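Local coordinates for ABC transporter, ATP binding protein (Sulfolobus solfataricus, PDB 1OXX), which powers glucose uptake as the ATP-hydrolysing subunit of an ABC transporter in the archaeal cell membrane, at residues W91-N96 with Q147-A152; T98-I103 with E116-V121. The protein carries 1 engineered substitution. One frame throughout, in Å; residues are numbered along the deposited sequence.

Contact 1 of 2, residues W91-N96 with Q147-A152; sequences WALYPN and QRVALA
Leu93 reaches from the loop after strand 84-88 to helix 143-155, where its forked end meets Val149 and Ala150. The loop has no regular structure here. The nearest pair of CA atoms, those of Leu93 and Ala150, are 6.7 Å apart. Both methyls of the leucine take part. CD2 of Leu93 lies 3.8 Å from CG1 of Val149, and CD1 of Leu93 lies 3.9 Å from the same methyl. The CG1 methyl of Val149 thus faces both prongs of the fork. CD1 of Leu93 also approaches CB of Val149 at 4.0 Å. The two side chains cross at a slant.

CD2 has a second neighbour. It continues to the helix backbone, where CD2 of Leu93 stops 4.0 Å from CA of Ala150. CD2 of Leu93 is 4.2 Å from CB of Ala150, so it rests against the alanine at its backbone end. The torsions explain the fit. Leu93 CG stands opposite its own carbonyl carbon (chi1 -60°), and the branch is directed at the helix. In Val149, CG1 extends away from its backbone N (chi1 173°) and turns to the leucine.

Val149 is buried, and it also packs on Ala99 and Ile103 of helix 99-104. Nearby, Arg153 of the same helix as Val149 donates hydrogen bonds to the carbonyl oxygens of Trp91 and Ala92, and it makes a cation-pi contact with the Trp91 ring. The loop continues from Gln89, inferred to bind ATP, whose side chain is about 10 Å from that of Ala150. This fits the Q-loop of ABC ATPases, beside the helix that begins within the signature motif. Across these two segments the contact is apolar, so it rests on van der Waals packing; directional bonds to the loop come from Arg153.

Contact 2 of 2, residues T98-I103 with E116-V121; sequences TAFENI and EIRKRV
The Phe100 ring and the Val121 side chain cross at about a right angle, each projecting from a different helix. Phe100 CG extends away from its backbone N (chi1 179°), which carries the ring across the gap. The CD1 and CE1 atoms meet Val121, and CZ meets Arg118. CD1 of Phe100 is 3.4 Å from CG1 of Val121, a tight contact, and CE1 of Phe100 is 3.6 Å from that methyl. The methyl approaches the ring obliquely. Farther out, CZ of Phe100 comes within 4.0 Å of CA of Arg118, which lies at the ring edge, near its plane. The charged end of Arg118 leads elsewhere, to salt bridges with Glu115 and Glu122.

Ile103, about one turn further on, also meets Val121. CG2 of Ile103 is 3.8 Å from CG1 of Val121 and 4.1 Å from CG2 of Val121, and the two side chains meet at a slant. The CG1 methyl of Val121 is therefore shared by the ring and the isoleucine.

The helix bearing Phe100 starts with a capping box. Thr98 OG1 accepts from Glu101 N at 3.1 Å, and Glu101 OE1 accepts from Thr98 N through its anti lone pair.

The short axes of 99-103 and 116-121 run at 105° to each other, 10.3 Å apart at closest. Ile103 also packs on Val149 and Ala152, which brings in helix 143-155. Ala99 and Phe100 form backbone hydrogen bonds with His136 and Leu134. Helix 99-104 packs against both helix 114-127 and helix 143-155 in the helical subdomain.

The centres of contact 1 and contact 2 are about 12 Å apart. Along the chain the order is 91-96, 98-103, 116-121 and 147-152, so both segments of contact 2 fall between those of contact 1. The two touch directly. Tyr94 N probably donates to Asn102 OD1 at 2.8 Å, and Ala152 CB packs on Ile103 CD1. Helix 99-104 therefore joins the loop and both longer helices. All four segments belong to the ABC-ATPase domain. The arrangement ties the loop that leads from Gln89, inferred to bind ATP, to the helical subdomain, which in ABC transporters faces the membrane partners.

Contact 1 of 2, residues W91-N96 with Q147-A152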
ATOM      1  N   TRP A  91     -15.366   5.333  -7.250  1.00 18.03           N
ATOM      2  CA  TRP A  91     -15.850   6.139  -8.375  1.00 15.68           C
ATOM      3  C   TRP A  91     -16.047   5.226  -9.578  1.00 16.05           C
ATOM      4  O   TRP A  91     -15.139   5.022 -10.373  1.00 14.22           O
ATOM      5  CB  TRP A  91     -14.870   7.252  -8.745  1.00 17.99           C
ATOM      6  CG  TRP A  91     -15.410   8.183  -9.793  1.00 14.26           C
ATOM      7  CD1 TRP A  91     -16.726   8.413 -10.081  1.00 14.50           C
ATOM      8  CD2 TRP A  91     -14.657   9.011 -10.683  1.00 17.86           C
ATOM      9  NE1 TRP A  91     -16.840   9.343 -11.083  1.00 15.31           N
ATOM     10  CE2 TRP A  91     -15.583   9.726 -11.478  1.00 26.78           C
ATOM     11  CE3 TRP A  91     -13.289   9.230 -10.892  1.00 13.26           C
ATOM     12  CZ2 TRP A  91     -15.186  10.635 -12.462  1.00 22.67           C
ATOM     13  CZ3 TRP A  91     -12.899  10.129 -11.864  1.00 14.36           C
ATOM     14  CH2 TRP A  91     -13.843  10.825 -12.640  1.00 21.89           C
ATOM     15  N   ALA A  92     -17.243   4.680  -9.720  1.00 13.11           N
ATOM     16  CA  ALA A  92     -17.485   3.710 -10.777  1.00 10.06           C
ATOM     17  C   ALA A  92     -17.771   4.358 -12.127  1.00 10.26           C
ATOM     18  O   ALA A  92     -17.941   5.563 -12.248  1.00 10.81           O
ATOM     19  CB  ALA A  92     -18.635   2.813 -10.385  1.00 21.35           C
ATOM     20  N   LEU A  93     -17.804   3.529 -13.154  1.00 12.45           N
ATOM     21  CA  LEU A  93     -18.216   4.018 -14.457  1.00  9.00           C
ATOM     22  C   LEU A  93     -19.733   4.204 -14.439  1.00 10.46           C
ATOM     23  O   LEU A  93     -20.435   3.534 -13.685  1.00 11.94           O
ATOM     24  CB  LEU A  93     -17.828   3.020 -15.550  1.00  8.83           C
ATOM     25  CG  LEU A  93     -16.340   2.713 -15.692  1.00 13.37           C
ATOM     26  CD1 LEU A  93     -16.121   1.624 -16.728  1.00 10.87           C
ATOM     27  CD2 LEU A  93     -15.598   3.978 -16.074  1.00 14.63           C
ATOM     28  N   TYR A  94     -20.258   5.123 -15.247  1.00  6.75           N
ATOM     29  CA  TYR A  94     -21.697   5.318 -15.333  1.00  9.51           C
ATOM     30  C   TYR A  94     -22.245   4.164 -16.154  1.00  6.82           C
ATOM     31  O   TYR A  94     -21.861   3.988 -17.310  1.00  8.81           O
ATOM     32  CB  TYR A  94     -22.035   6.634 -16.026  1.00 13.65           C
ATOM     33  CG  TYR A  94     -21.873   7.856 -15.160  1.00 23.92           C
ATOM     34  CD1 TYR A  94     -20.718   8.616 -15.220  1.00 23.18           C
ATOM     35  CD2 TYR A  94     -22.880   8.252 -14.288  1.00 35.47           C
ATOM     36  CE1 TYR A  94     -20.567   9.750 -14.433  1.00 29.34           C
ATOM     37  CE2 TYR A  94     -22.740   9.379 -13.495  1.00 26.49           C
ATOM     38  CZ  TYR A  94     -21.585  10.127 -13.576  1.00 26.15           C
ATOM     39  OH  TYR A  94     -21.445  11.249 -12.786  1.00 24.53           O
ATOM     40  N   PRO A  95     -23.126   3.369 -15.567  1.00  4.98           N
ATOM     41  CA  PRO A  95     -23.596   2.148 -16.217  1.00  6.95           C
ATOM     42  C   PRO A  95     -24.373   2.370 -17.506  1.00  7.46           C
ATOM     43  O   PRO A  95     -24.373   1.465 -18.348  1.00  5.01           O
ATOM     44  CB  PRO A  95     -24.479   1.504 -15.138  1.00  9.18           C
ATOM     45  CG  PRO A  95     -24.888   2.658 -14.278  1.00 12.24           C
ATOM     46  CD  PRO A  95     -23.702   3.536 -14.214  1.00  6.34           C
ATOM     47  N   ASN A  96     -25.046   3.510 -17.653  1.00  3.81           N
ATOM     48  CA  ASN A  96     -25.828   3.775 -18.852  1.00  5.93           C
ATOM     49  C   ASN A  96     -25.191   4.771 -19.811  1.00  9.22           C
ATOM     50  O   ASN A  96     -25.875   5.418 -20.616  1.00  9.40           O
ATOM     51  CB  ASN A  96     -27.235   4.230 -18.508  1.00  6.12           C
ATOM     52  CG  ASN A  96     -28.184   4.013 -19.654  1.00 11.71           C
ATOM     53  OD1 ASN A  96     -27.971   3.113 -20.480  1.00  9.96           O
ATOM     54  ND2 ASN A  96     -29.231   4.832 -19.733  1.00  8.54           N
ATOM     55  N   GLN A 147     -11.235  -1.313 -16.148  1.00  6.77           N
ATOM     56  CA  GLN A 147     -10.104  -0.637 -15.532  1.00  8.16           C
ATOM     57  C   GLN A 147      -9.498   0.386 -16.474  1.00  5.46           C
ATOM     58  O   GLN A 147      -9.193   1.526 -16.094  1.00  7.33           O
ATOM     59  CB  GLN A 147      -9.047  -1.662 -15.136  1.00 10.20           C
ATOM     60  CG  GLN A 147      -7.974  -1.091 -14.249  1.00 12.84           C
ATOM     61  CD  GLN A 147      -8.362  -1.126 -12.785  1.00 16.58           C
ATOM     62  OE1 GLN A 147      -9.310  -1.830 -12.398  1.00 19.60           O
ATOM     63  NE2 GLN A 147      -7.625  -0.392 -11.963  1.00 26.15           N
ATOM     64  N   ARG A 148      -9.307  -0.019 -17.717  1.00  7.13           N
ATOM     65  CA  ARG A 148      -8.737   0.865 -18.703  1.00  7.08           C
ATOM     66  C   ARG A 148      -9.661   2.041 -19.047  1.00  5.85           C
ATOM     67  O   ARG A 148      -9.169   3.155 -19.259  1.00  6.64           O
ATOM     68  CB  ARG A 148      -8.292   0.081 -19.931  1.00  5.67           C
ATOM     69  CG  ARG A 148      -7.116  -0.820 -19.636  1.00  7.77           C
ATOM     70  CD  ARG A 148      -6.797  -1.778 -20.738  1.00 16.16           C
ATOM     71  NE  ARG A 148      -5.630  -2.572 -20.373  1.00 12.93           N
ATOM     72  CZ  ARG A 148      -4.447  -2.441 -20.936  1.00 12.93           C
ATOM     73  NH1 ARG A 148      -4.261  -1.563 -21.908  1.00 20.76           N
ATOM     74  NH2 ARG A 148      -3.440  -3.199 -20.521  1.00 18.39           N
ATOM     75  N   VAL A 149     -10.976   1.828 -19.085  1.00  6.24           N
ATOM     76  CA  VAL A 149     -11.884   2.943 -19.320  1.00  6.33           C
ATOM     77  C   VAL A 149     -11.823   3.927 -18.156  1.00  7.18           C
ATOM     78  O   VAL A 149     -11.818   5.131 -18.358  1.00  6.53           O
ATOM     79  CB  VAL A 149     -13.315   2.445 -19.524  1.00  7.36           C
ATOM     80  CG1 VAL A 149     -14.288   3.602 -19.592  1.00  8.59           C
ATOM     81  CG2 VAL A 149     -13.361   1.617 -20.777  1.00 10.56           C
ATOM     82  N   ALA A 150     -11.750   3.413 -16.931  1.00  5.00           N
ATOM     83  CA  ALA A 150     -11.652   4.269 -15.754  1.00  7.82           C
ATOM     84  C   ALA A 150     -10.351   5.081 -15.781  1.00  5.13           C
ATOM     85  O   ALA A 150     -10.337   6.271 -15.427  1.00  5.40           O
ATOM     86  CB  ALA A 150     -11.738   3.440 -14.474  1.00  7.70           C
ATOM     87  N   LEU A 151      -9.254   4.450 -16.195  1.00  6.14           N
ATOM     88  CA  LEU A 151      -7.999   5.166 -16.311  1.00  5.07           C
ATOM     89  C   LEU A 151      -8.073   6.208 -17.435  1.00  5.55           C
ATOM     90  O   LEU A 151      -7.609   7.321 -17.267  1.00  4.77           O
ATOM     91  CB  LEU A 151      -6.870   4.188 -16.563  1.00  7.47           C
ATOM     92  CG  LEU A 151      -5.447   4.703 -16.515  1.00 11.14           C
ATOM     93  CD1 LEU A 151      -5.153   5.411 -15.212  1.00  9.69           C
ATOM     94  CD2 LEU A 151      -4.507   3.531 -16.743  1.00 12.74           C
ATOM     95  N   ALA A 152      -8.702   5.894 -18.558  1.00  4.92           N
ATOM     96  CA  ALA A 152      -8.849   6.847 -19.646  1.00  3.65           C
ATOM     97  C   ALA A 152      -9.643   8.055 -19.182  1.00  4.09           C
ATOM     98  O   ALA A 152      -9.320   9.199 -19.530  1.00  5.65           O
ATOM     99  CB  ALA A 152      -9.555   6.164 -20.811  1.00  3.68           C
TER

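Contact 2 of 2, residues T98-I103 with E116-V121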
ATOM      1  N   THR A  98     -21.920   4.745 -22.639  1.00  4.06           N
ATOM      2  CA  THR A  98     -20.975   3.848 -23.263  1.00  3.85           C
ATOM      3  C   THR A  98     -19.575   4.183 -22.765  1.00  2.95           C
ATOM      4  O   THR A  98     -19.360   5.196 -22.088  1.00  4.31           O
ATOM      5  CB  THR A  98     -20.969   4.006 -24.778  1.00  3.52           C
ATOM      6  OG1 THR A  98     -20.626   5.368 -25.105  1.00  5.23           O
ATOM      7  CG2 THR A  98     -22.340   3.765 -25.378  1.00  5.45           C
ATOM      8  N   ALA A  99     -18.599   3.365 -23.119  1.00  2.14           N
ATOM      9  CA  ALA A  99     -17.224   3.660 -22.754  1.00  3.37           C
ATOM     10  C   ALA A  99     -16.834   5.045 -23.297  1.00  3.06           C
ATOM     11  O   ALA A  99     -16.223   5.841 -22.592  1.00  4.43           O
ATOM     12  CB  ALA A  99     -16.297   2.564 -23.264  1.00  4.06           C
ATOM     13  N   PHE A 100     -17.175   5.343 -24.549  1.00  3.18           N
ATOM     14  CA  PHE A 100     -16.872   6.647 -25.124  1.00  5.01           C
ATOM     15  C   PHE A 100     -17.478   7.748 -24.269  1.00  4.52           C
ATOM     16  O   PHE A 100     -16.831   8.713 -23.953  1.00  4.16           O
ATOM     17  CB  PHE A 100     -17.449   6.777 -26.548  1.00  5.35           C
ATOM     18  CG  PHE A 100     -17.183   8.114 -27.197  1.00  4.99           C
ATOM     19  CD1 PHE A 100     -16.062   8.315 -27.950  1.00  5.92           C
ATOM     20  CD2 PHE A 100     -18.020   9.185 -26.980  1.00  4.85           C
ATOM     21  CE1 PHE A 100     -15.806   9.542 -28.530  1.00  9.89           C
ATOM     22  CE2 PHE A 100     -17.766  10.407 -27.556  1.00  4.91           C
ATOM     23  CZ  PHE A 100     -16.654  10.583 -28.326  1.00  7.69           C
ATOM     24  N   GLU A 101     -18.757   7.615 -23.946  1.00  4.25           N
ATOM     25  CA  GLU A 101     -19.459   8.620 -23.189  1.00  5.94           C
ATOM     26  C   GLU A 101     -18.865   8.789 -21.799  1.00  3.01           C
ATOM     27  O   GLU A 101     -18.791   9.905 -21.256  1.00  6.96           O
ATOM     28  CB  GLU A 101     -20.941   8.230 -23.102  1.00  5.39           C
ATOM     29  CG  GLU A 101     -21.695   8.365 -24.415  1.00  7.49           C
ATOM     30  CD  GLU A 101     -23.156   7.957 -24.321  1.00 10.18           C
ATOM     31  OE1 GLU A 101     -23.466   6.852 -23.831  1.00  6.72           O
ATOM     32  OE2 GLU A 101     -24.016   8.762 -24.768  1.00 19.19           O
ATOM     33  N   ASN A 102     -18.417   7.684 -21.203  1.00  3.55           N
ATOM     34  CA  ASN A 102     -17.787   7.748 -19.894  1.00  5.35           C
ATOM     35  C   ASN A 102     -16.477   8.530 -19.957  1.00  4.14           C
ATOM     36  O   ASN A 102     -16.179   9.325 -19.070  1.00  5.88           O
ATOM     37  CB  ASN A 102     -17.516   6.344 -19.356  1.00  3.73           C
ATOM     38  CG  ASN A 102     -18.618   5.848 -18.463  1.00  7.73           C
ATOM     39  OD1 ASN A 102     -18.705   6.241 -17.288  1.00 12.15           O
ATOM     40  ND2 ASN A 102     -19.482   4.985 -18.999  1.00  4.38           N
ATOM     41  N   ILE A 103     -15.683   8.290 -20.993  1.00  5.10           N
ATOM     42  CA  ILE A 103     -14.399   8.957 -21.139  1.00  3.93           C
ATOM     43  C   ILE A 103     -14.574  10.430 -21.523  1.00  7.36           C
ATOM     44  O   ILE A 103     -13.794  11.289 -21.095  1.00  7.84           O
ATOM     45  CB  ILE A 103     -13.525   8.207 -22.142  1.00  5.86           C
ATOM     46  CG1 ILE A 103     -13.268   6.772 -21.662  1.00  6.05           C
ATOM     47  CG2 ILE A 103     -12.202   8.944 -22.368  1.00  4.99           C
ATOM     48  CD1 ILE A 103     -12.632   5.858 -22.746  1.00  7.52           C
ATOM     49  N   GLU A 116     -13.256  17.953 -31.347  1.00  7.50           N
ATOM     50  CA  GLU A 116     -12.133  17.994 -30.422  1.00  7.64           C
ATOM     51  C   GLU A 116     -12.302  16.945 -29.333  1.00  5.74           C
ATOM     52  O   GLU A 116     -11.347  16.283 -28.949  1.00  6.82           O
ATOM     53  CB  GLU A 116     -11.988  19.379 -29.806  1.00  7.01           C
ATOM     54  CG  GLU A 116     -11.514  20.423 -30.800  1.00 12.10           C
ATOM     55  CD  GLU A 116     -11.426  21.811 -30.195  1.00 23.69           C
ATOM     56  OE1 GLU A 116     -10.361  22.449 -30.330  1.00 39.06           O
ATOM     57  OE2 GLU A 116     -12.419  22.274 -29.597  1.00 17.32           O
ATOM     58  N   ILE A 117     -13.508  16.840 -28.789  1.00  5.58           N
ATOM     59  CA  ILE A 117     -13.797  15.826 -27.786  1.00  4.46           C
ATOM     60  C   ILE A 117     -13.559  14.433 -28.379  1.00  4.75           C
ATOM     61  O   ILE A 117     -12.895  13.593 -27.756  1.00  5.24           O
ATOM     62  CB  ILE A 117     -15.262  15.979 -27.300  1.00  4.99           C
ATOM     63  CG1 ILE A 117     -15.417  17.253 -26.477  1.00  6.60           C
ATOM     64  CG2 ILE A 117     -15.726  14.749 -26.528  1.00  6.89           C
ATOM     65  CD1 ILE A 117     -16.870  17.591 -26.218  1.00  6.12           C
ATOM     66  N   ARG A 118     -14.040  14.208 -29.596  1.00  7.03           N
ATOM     67  CA  ARG A 118     -13.941  12.878 -30.205  1.00  5.62           C
ATOM     68  C   ARG A 118     -12.494  12.499 -30.413  1.00  8.03           C
ATOM     69  O   ARG A 118     -12.069  11.396 -30.073  1.00  7.49           O
ATOM     70  CB  ARG A 118     -14.686  12.841 -31.535  1.00  9.60           C
ATOM     71  CG  ARG A 118     -14.638  11.456 -32.165  1.00 10.90           C
ATOM     72  CD  ARG A 118     -15.119  11.399 -33.589  1.00 19.27           C
ATOM     73  NE  ARG A 118     -14.329  12.276 -34.445  1.00 20.26           N
ATOM     74  CZ  ARG A 118     -13.080  12.036 -34.817  1.00 23.54           C
ATOM     75  NH1 ARG A 118     -12.461  10.932 -34.416  1.00 25.91           N
ATOM     76  NH2 ARG A 118     -12.442  12.900 -35.593  1.00 34.31           N
ATOM     77  N   LYS A 119     -11.720  13.450 -30.916  1.00  7.10           N
ATOM     78  CA  LYS A 119     -10.320  13.189 -31.187  1.00  8.74           C
ATOM     79  C   LYS A 119      -9.562  12.867 -29.903  1.00  7.50           C
ATOM     80  O   LYS A 119      -8.745  11.942 -29.853  1.00  8.99           O
ATOM     81  CB  LYS A 119      -9.706  14.365 -31.958  1.00 10.63           C
ATOM     82  CG  LYS A 119     -10.221  14.441 -33.389  1.00 19.74           C
ATOM     83  CD  LYS A 119      -9.634  15.611 -34.164  1.00 27.44           C
ATOM     84  CE  LYS A 119     -10.286  15.750 -35.540  1.00 23.44           C
ATOM     85  NZ  LYS A 119      -9.711  16.902 -36.285  1.00 27.84           N
ATOM     86  N   ARG A 120      -9.869  13.588 -28.835  1.00  5.27           N
ATOM     87  CA  ARG A 120      -9.171  13.366 -27.577  1.00  4.61           C
ATOM     88  C   ARG A 120      -9.531  12.018 -26.961  1.00  5.41           C
ATOM     89  O   ARG A 120      -8.665  11.259 -26.513  1.00  7.01           O
ATOM     90  CB  ARG A 120      -9.464  14.488 -26.583  1.00  7.54           C
ATOM     91  CG  ARG A 120      -8.793  14.307 -25.236  1.00  8.21           C
ATOM     92  CD  ARG A 120      -7.282  14.199 -25.321  1.00  8.14           C
ATOM     93  NE  ARG A 120      -6.700  14.004 -24.004  1.00  8.53           N
ATOM     94  CZ  ARG A 120      -5.481  13.525 -23.767  1.00 11.26           C
ATOM     95  NH1 ARG A 120      -4.678  13.194 -24.770  1.00 13.50           N
ATOM     96  NH2 ARG A 120      -5.069  13.378 -22.511  1.00 12.71           N
ATOM     97  N   VAL A 121     -10.822  11.718 -26.928  1.00  6.14           N
ATOM     98  CA  VAL A 121     -11.260  10.449 -26.391  1.00  5.01           C
ATOM     99  C   VAL A 121     -10.662   9.292 -27.194  1.00  6.37           C
ATOM    100  O   VAL A 121     -10.166   8.325 -26.625  1.00  6.28           O
ATOM    101  CB  VAL A 121     -12.792  10.352 -26.406  1.00  4.76           C
ATOM    102  CG1 VAL A 121     -13.258   8.921 -26.058  1.00  5.55           C
ATOM    103  CG2 VAL A 121     -13.373  11.389 -25.443  1.00  6.45           C
TER